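UTP-glucose-1-phosphate uridylyltransferase 2 (PDB 3GUE) probably catalyses the reaction of UTP with alpha-D-glucose 1-phosphate to give UDP-glucose and diphosphate, and binds UDP-glucose. Local coordinates at residues G63-G68 and V229-Y234. Sequence-based numbering, arbitrary orientation.
Sequences GIETKG and VRLLDY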
loop_
_atom_site.group_PDB
_atom_site.type_symbol
_atom_site.label_atom_id
_atom_site.label_comp_id
_atom_site.label_asym_id
_atom_site.label_seq_id
_atom_site.Cartn_x
_atom_site.Cartn_y
_atom_site.Cartn_z
ATOM N N GLY A 63 2.117 -26.019 -0.027
ATOM C CA GLY A 63 3.279 -26.783 -0.434
ATOM C C GLY A 63 4.447 -26.526 0.496
ATOM O O GLY A 63 4.832 -27.410 1.257
ATOM N N ILE A 64 4.955 -25.291 0.502
ATOM C CA ILE A 64 6.297 -24.983 1.021
ATOM C C ILE A 64 6.475 -24.980 2.541
ATOM O O ILE A 64 7.613 -25.029 3.035
ATOM C CB ILE A 64 6.844 -23.649 0.438
ATOM C CG1 ILE A 64 5.866 -22.491 0.661
ATOM C CG2 ILE A 64 7.179 -23.807 -1.052
ATOM C CD1 ILE A 64 6.542 -21.120 0.831
ATOM N N GLU A 65 5.358 -24.896 3.277
ATOM C CA GLU A 65 5.387 -24.856 4.750
ATOM C C GLU A 65 5.317 -26.247 5.404
ATOM O O GLU A 65 4.790 -27.187 4.827
ATOM C CB GLU A 65 4.264 -23.960 5.283
ATOM C CG GLU A 65 4.540 -22.469 5.096
ATOM C CD GLU A 65 3.513 -21.571 5.781
ATOM O OE1 GLU A 65 2.447 -22.071 6.209
ATOM O OE2 GLU A 65 3.775 -20.356 5.881
ATOM N N THR A 66 5.856 -26.363 6.615
ATOM C CA THR A 66 5.818 -27.624 7.365
ATOM C C THR A 66 5.180 -27.416 8.746
ATOM O O THR A 66 4.978 -26.276 9.173
ATOM C CB THR A 66 7.236 -28.242 7.531
ATOM O OG1 THR A 66 8.044 -27.385 8.350
ATOM C CG2 THR A 66 7.912 -28.455 6.171
ATOM N N LYS A 67 4.859 -28.511 9.435
ATOM C CA LYS A 67 4.456 -28.439 10.841
ATOM C C LYS A 67 5.662 -28.046 11.720
ATOM O O LYS A 67 6.819 -28.261 11.334
ATOM C CB LYS A 67 3.877 -29.771 11.322
ATOM C CG LYS A 67 2.510 -30.144 10.703
ATOM C CD LYS A 67 1.939 -31.425 11.287
ATOM C CE LYS A 67 2.522 -32.676 10.625
ATOM N NZ LYS A 67 1.869 -33.940 11.109
ATOM N N GLY A 68 5.381 -27.483 12.895
ATOM C CA GLY A 68 6.429 -27.098 13.840
ATOM C C GLY A 68 6.865 -25.681 13.540
ATOM O O GLY A 68 6.692 -25.207 12.407
ATOM N N VAL A 229 5.001 -17.514 11.268
ATOM C CA VAL A 229 6.293 -18.103 11.638
ATOM C C VAL A 229 6.708 -19.286 10.702
ATOM O O VAL A 229 7.897 -19.469 10.441
ATOM C CB VAL A 229 6.387 -18.448 13.150
ATOM C CG1 VAL A 229 7.801 -18.937 13.517
ATOM C CG2 VAL A 229 6.003 -17.235 14.007
ATOM N N ARG A 230 5.739 -20.027 10.152
ATOM C CA ARG A 230 6.045 -21.142 9.211
ATOM C C ARG A 230 6.593 -20.657 7.835
ATOM O O ARG A 230 7.345 -21.371 7.170
ATOM C CB ARG A 230 4.844 -22.109 9.045
ATOM C CG ARG A 230 4.330 -22.709 10.374
ATOM C CD ARG A 230 3.344 -23.894 10.172
ATOM N NE ARG A 230 1.992 -23.438 9.847
ATOM C CZ ARG A 230 0.912 -23.611 10.615
ATOM N NH1 ARG A 230 0.992 -24.263 11.783
ATOM N NH2 ARG A 230 -0.265 -23.129 10.209
ATOM N N LEU A 231 6.229 -19.442 7.444
ATOM C CA LEU A 231 6.772 -18.808 6.246
ATOM C C LEU A 231 8.118 -18.187 6.565
ATOM O O LEU A 231 9.064 -18.221 5.764
ATOM C CB LEU A 231 5.838 -17.731 5.746
ATOM C CG LEU A 231 6.172 -17.097 4.390
ATOM C CD1 LEU A 231 6.415 -18.139 3.251
ATOM C CD2 LEU A 231 5.058 -16.127 4.024
ATOM N N LEU A 232 8.203 -17.600 7.734
ATOM C CA LEU A 232 9.505 -17.209 8.230
ATOM C C LEU A 232 10.479 -18.381 8.196
ATOM O O LEU A 232 11.605 -18.233 7.716
ATOM C CB LEU A 232 9.401 -16.618 9.628
ATOM C CG LEU A 232 10.721 -16.184 10.271
ATOM C CD1 LEU A 232 11.559 -15.336 9.251
ATOM C CD2 LEU A 232 10.394 -15.407 11.514
ATOM N N ASP A 233 10.042 -19.533 8.710
ATOM C CA ASP A 233 10.857 -20.762 8.775
ATOM C C ASP A 233 11.363 -21.115 7.375
ATOM O O ASP A 233 12.539 -21.385 7.191
ATOM C CB ASP A 233 10.031 -21.947 9.315
ATOM C CG ASP A 233 9.816 -21.916 10.822
ATOM O OD1 ASP A 233 10.457 -21.129 11.542
ATOM O OD2 ASP A 233 9.004 -22.733 11.299
ATOM N N TYR A 234 10.450 -21.082 6.402
ATOM C CA TYR A 234 10.742 -21.361 4.999
ATOM C C TYR A 234 11.786 -20.441 4.385
ATOM O O TYR A 234 12.718 -20.907 3.717
ATOM C CB TYR A 234 9.481 -21.268 4.161
ATOM C CG TYR A 234 9.760 -21.393 2.675
ATOM C CD1 TYR A 234 10.099 -22.626 2.118
ATOM C CD2 TYR A 234 9.714 -20.272 1.837
ATOM C CE1 TYR A 234 10.370 -22.755 0.783
ATOM C CE2 TYR A 234 9.985 -20.384 0.484
ATOM C CZ TYR A 234 10.312 -21.647 -0.039
ATOM O OH TYR A 234 10.572 -21.804 -1.389
HETATM O O HOH W 1 7.533 -23.828 7.321
HETATM O O HOH W 2 8.205 -24.693 10.027
#
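CD1 of I64 sits over one face of the Y234 ring, 3.5 Å from the centroid and shifted toward the CD2–CE2 rim, a CH-pi contact. CG1 of I64 takes the crowded position between backbone N and carbonyl carbon (chi1 54°), so CG2 can lie along the CE1–CZ side of the same ring while CD1 also meets L231 CD1 at 3.8 Å. The extended E65 side chain crosses R230 at about a right angle, its CD 3.6 Å from R230 CB. A long salt bridge joins E65 OE1, at the guanidinium edge, to R230 NE (3.9 Å), the two planes turned 69° apart. Two waters bridge the segments further along: one joins backbone to backbone, accepting from T66 N and donating to R230 O (2.5 Å); the other accepts from T66 OG1 and donates to G68 O and to the D233 carboxylate at OD2 (2.5 Å). Behind this shell, hydrogen bonds to E363 and K238 hold Y234 OH, and L231 packs on L243 and W307. The contact thus joins the end of helix 61-64 and the loop after it to helix 229-237, which follows strand 214-219 and packs on the central mixed sheet of the GT-A-type nucleotidyltransferase fold.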